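Local coordinates for hypothetical protein (Nostoc punctiforme, PDB 2INB) that belongs to the XisH family and probably takes part, with XisF and XisI partners, in the site-specific recombination that rearranges nitrogen-fixation genes in cyanobacteria, at residues V100-Y105 / M125-V130. Sequence-based numbering, arbitrary orientation.
Sequences VPLTTY and MLIYDV
Val100 and Ile127 pair side by side where strands 94-101 and 125-129 run parallel in the mixed sheet of this XisH protein, whose family belongs to the PDDEXK nuclease-like clan. Three backbone hydrogen bonds set the register: Val100 N gives to Leu126 O, Tyr128 N gives to Val100 O, and Leu102 N reaches Tyr128 O at 2.8 Å. The last carries the ladder past Pro101, which has no N-H to offer and suits the N-cap of helix 102-106, where its carbonyl accepts Tyr105 N.

On the face bearing Val100 and Ile127 the contact is apolar. Both are buried, beta-branched residues whose side chains point the same way, and Val100 CG2 meets Ile127 CD1 at 3.7 Å. With Ile127 CG1 anti to its own carbonyl carbon (chi1 -48°), its other branch, CG2, packs against Leu102 CA and Tyr105 CB. The first helical turn brings the Tyr105 ring across Ile127 at about a right angle, a CH-pi contact with CG1 4.1 Å from the ring centroid, offset toward the rim.

Beyond the other face of the sheet, toward helix 7-18, lies the Tyr128 ring. Its chi1 of 63° wedges CG between backbone N and carbonyl carbon, turning the ring back alongside the end of strand 94-101, one face toward Pro101 and the Val100 carbonyl nearby, while its hydroxyl hydrogen-bonds Lys61 O. An alanine here would probably open a gap beside Pro101 and leave Lys61 O without its hydroxyl partner. Proline's compact apolar ring suits this site, its CG sitting 3.6 Å from Tyr128 OH. Pro101 CA makes a CH-pi contact over the centre of the Tyr128 ring, 4.1 Å from the ring centroid and 8° off the ring normal.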
ATOM      1  N   VAL A 100      10.042  -2.156 -11.796  1.00 15.73           N
ATOM      2  CA  VAL A 100       8.932  -2.365 -12.683  1.00 16.72           C
ATOM      3  C   VAL A 100       9.400  -2.450 -14.138  1.00 16.52           C
ATOM      4  O   VAL A 100      10.414  -1.817 -14.512  1.00 15.38           O
ATOM      5  CB  VAL A 100       7.798  -1.355 -12.567  1.00 20.96           C
ATOM      6  CG1 VAL A 100       7.425  -1.074 -11.064  1.00 21.22           C
ATOM      7  CG2 VAL A 100       8.124  -0.059 -13.272  1.00 20.54           C
ATOM      8  N   PRO A 101       8.675  -3.230 -14.957  1.00 16.21           N
ATOM      9  CA  PRO A 101       9.039  -3.348 -16.375  1.00 13.33           C
ATOM     10  C   PRO A 101       8.938  -2.037 -17.137  1.00 16.14           C
ATOM     11  O   PRO A 101       8.086  -1.180 -16.824  1.00 15.46           O
ATOM     12  CB  PRO A 101       8.028  -4.366 -16.905  1.00 16.51           C
ATOM     13  CG  PRO A 101       7.544  -5.113 -15.744  1.00 19.93           C
ATOM     14  CD  PRO A 101       7.508  -4.077 -14.668  1.00 17.21           C
ATOM     15  N   LEU A 102       9.787  -1.891 -18.148  1.00 16.24           N
ATOM     16  CA  LEU A 102       9.799  -0.724 -19.005  1.00 16.98           C
ATOM     17  C   LEU A 102       8.418  -0.473 -19.621  1.00 15.64           C
ATOM     18  O   LEU A 102       7.976   0.678 -19.683  1.00 17.18           O
ATOM     19  CB  LEU A 102      10.855  -0.867 -20.131  1.00 18.19           C
ATOM     20  CG  LEU A 102      11.014   0.358 -21.031  1.00 14.85           C
ATOM     21  CD1 LEU A 102      11.286   1.682 -20.359  1.00 18.28           C
ATOM     22  CD2 LEU A 102      12.133   0.032 -22.062  1.00 19.09           C
ATOM     23  N   THR A 103       7.729  -1.526 -20.071  1.00 15.14           N
ATOM     24  CA  THR A 103       6.378  -1.373 -20.698  1.00 17.37           C
ATOM     25  C   THR A 103       5.421  -0.692 -19.716  1.00 17.31           C
ATOM     26  O   THR A 103       4.670   0.215 -20.077  1.00 18.51           O
ATOM     27  CB  THR A 103       5.803  -2.712 -21.172  1.00 20.07           C
ATOM     28  OG1 THR A 103       5.827  -3.671 -20.113  1.00 20.21           O
ATOM     29  CG2 THR A 103       6.636  -3.267 -22.351  1.00 21.03           C
ATOM     30  N   THR A 104       5.473  -1.108 -18.454  1.00 14.69           N
ATOM     31  CA  THR A 104       4.605  -0.509 -17.416  1.00 16.48           C
ATOM     32  C   THR A 104       5.030   0.932 -17.098  1.00 14.95           C
ATOM     33  O   THR A 104       4.190   1.830 -16.927  1.00 16.82           O
ATOM     34  CB  THR A 104       4.702  -1.346 -16.136  1.00 16.97           C
ATOM     35  OG1 THR A 104       4.456  -2.709 -16.450  1.00 21.79           O
ATOM     36  CG2 THR A 104       3.751  -0.838 -15.019  1.00 18.97           C
ATOM     37  N   TYR A 105       6.335   1.156 -17.069  1.00 14.55           N
ATOM     38  CA  TYR A 105       6.870   2.481 -16.798  1.00 15.81           C
ATOM     39  C   TYR A 105       6.378   3.463 -17.877  1.00 17.26           C
ATOM     40  O   TYR A 105       5.984   4.588 -17.577  1.00 18.07           O
ATOM     41  CB  TYR A 105       8.398   2.470 -16.783  1.00 16.95           C
ATOM     42  CG  TYR A 105       8.989   3.841 -16.561  1.00 16.88           C
ATOM     43  CD1 TYR A 105       8.845   4.476 -15.327  1.00 20.14           C
ATOM     44  CD2 TYR A 105       9.684   4.492 -17.570  1.00 24.05           C
ATOM     45  CE1 TYR A 105       9.355   5.740 -15.113  1.00 25.95           C
ATOM     46  CE2 TYR A 105      10.205   5.775 -17.358  1.00 23.57           C
ATOM     47  CZ  TYR A 105      10.026   6.368 -16.129  1.00 23.90           C
ATOM     48  OH  TYR A 105      10.519   7.640 -15.927  1.00 37.27           O
HETATM   49  N   MSE A 125      12.706   3.852  -7.998  0.50 13.97           N
HETATM   50  CA  MSE A 125      12.354   2.747  -8.894  0.50 13.30           C
HETATM   51  C   MSE A 125      13.553   2.222  -9.698  0.50 13.96           C
HETATM   52  O   MSE A 125      14.528   2.937  -9.951  0.50 13.54           O
HETATM   53  CB  MSE A 125      11.210   3.146  -9.828  0.50 15.55           C
HETATM   54  CG  MSE A 125       9.920   3.428  -9.079  0.50 11.00           C
HETATM   55 SE   MSE A 125       8.487   4.000 -10.307  0.37 22.46          SE
HETATM   56  CE  MSE A 125       9.358   5.699 -10.747  0.50 17.06           C
ATOM     57  N   LEU A 126      13.464   0.950 -10.048  0.50 14.37           N
ATOM     58  CA  LEU A 126      14.393   0.298 -10.953  0.50 15.06           C
ATOM     59  C   LEU A 126      13.573  -0.069 -12.185  0.50 14.89           C
ATOM     60  O   LEU A 126      12.672  -0.897 -12.089  0.50 15.30           O
ATOM     61  CB  LEU A 126      15.004  -0.909 -10.264  0.50 17.41           C
ATOM     62  CG  LEU A 126      16.048  -1.722 -11.032  0.50 17.18           C
ATOM     63  CD1 LEU A 126      17.167  -0.776 -11.497  0.50 24.81           C
ATOM     64  CD2 LEU A 126      16.572  -2.874 -10.182  0.50 15.35           C
ATOM     65  N   ILE A 127      13.832   0.589 -13.313  1.00 13.64           N
ATOM     66  CA  ILE A 127      13.105   0.270 -14.517  1.00 15.23           C
ATOM     67  C   ILE A 127      13.921  -0.736 -15.319  1.00 16.13           C
ATOM     68  O   ILE A 127      15.073  -0.445 -15.710  1.00 14.71           O
ATOM     69  CB  ILE A 127      12.821   1.494 -15.369  1.00 16.34           C
ATOM     70  CG1 ILE A 127      12.248   2.636 -14.505  1.00 16.18           C
ATOM     71  CG2 ILE A 127      11.867   1.108 -16.508  1.00 17.21           C
ATOM     72  CD1 ILE A 127      11.036   2.258 -13.685  1.00 15.86           C
ATOM     73  N   TYR A 128      13.322  -1.901 -15.574  1.00 14.04           N
ATOM     74  CA  TYR A 128      14.034  -3.006 -16.266  1.00 14.00           C
ATOM     75  C   TYR A 128      13.320  -3.393 -17.558  1.00 15.72           C
ATOM     76  O   TYR A 128      12.099  -3.389 -17.635  1.00 15.24           O
ATOM     77  CB  TYR A 128      14.204  -4.227 -15.377  1.00 15.74           C
ATOM     78  CG  TYR A 128      12.932  -4.934 -14.896  1.00 15.09           C
ATOM     79  CD1 TYR A 128      12.251  -4.487 -13.746  1.00 16.34           C
ATOM     80  CD2 TYR A 128      12.449  -6.103 -15.500  1.00 16.38           C
ATOM     81  CE1 TYR A 128      11.115  -5.132 -13.295  1.00 14.75           C
ATOM     82  CE2 TYR A 128      11.322  -6.750 -15.028  1.00 17.26           C
ATOM     83  CZ  TYR A 128      10.661  -6.289 -13.937  1.00 17.10           C
ATOM     84  OH  TYR A 128       9.573  -7.002 -13.496  1.00 17.31           O
ATOM     85  N   ASP A 129      14.116  -3.750 -18.546  1.00 12.60           N
ATOM     86  CA  ASP A 129      13.582  -4.217 -19.803  1.00 12.26           C
ATOM     87  C   ASP A 129      13.502  -5.721 -19.746  1.00 14.54           C
ATOM     88  O   ASP A 129      14.495  -6.377 -19.509  1.00 13.27           O
ATOM     89  CB  ASP A 129      14.458  -3.742 -20.964  1.00 14.60           C
ATOM     90  CG  ASP A 129      13.911  -4.170 -22.294  1.00 14.70           C
ATOM     91  OD1 ASP A 129      14.213  -5.275 -22.746  1.00 17.57           O
ATOM     92  OD2 ASP A 129      13.092  -3.428 -22.874  1.00 16.72           O
ATOM     93  N   VAL A 130      12.294  -6.259 -19.906  1.00 13.96           N
ATOM     94  CA  VAL A 130      12.086  -7.699 -19.817  1.00 15.14           C
ATOM     95  C   VAL A 130      12.725  -8.510 -20.950  1.00 14.88           C
ATOM     96  O   VAL A 130      13.413  -9.496 -20.688  1.00 16.75           O
ATOM     97  CB  VAL A 130      10.582  -8.015 -19.687  1.00 15.35           C
ATOM     98  CG1 VAL A 130      10.353  -9.524 -19.733  1.00 16.59           C
ATOM     99  CG2 VAL A 130      10.028  -7.403 -18.364  1.00 15.65           C
TER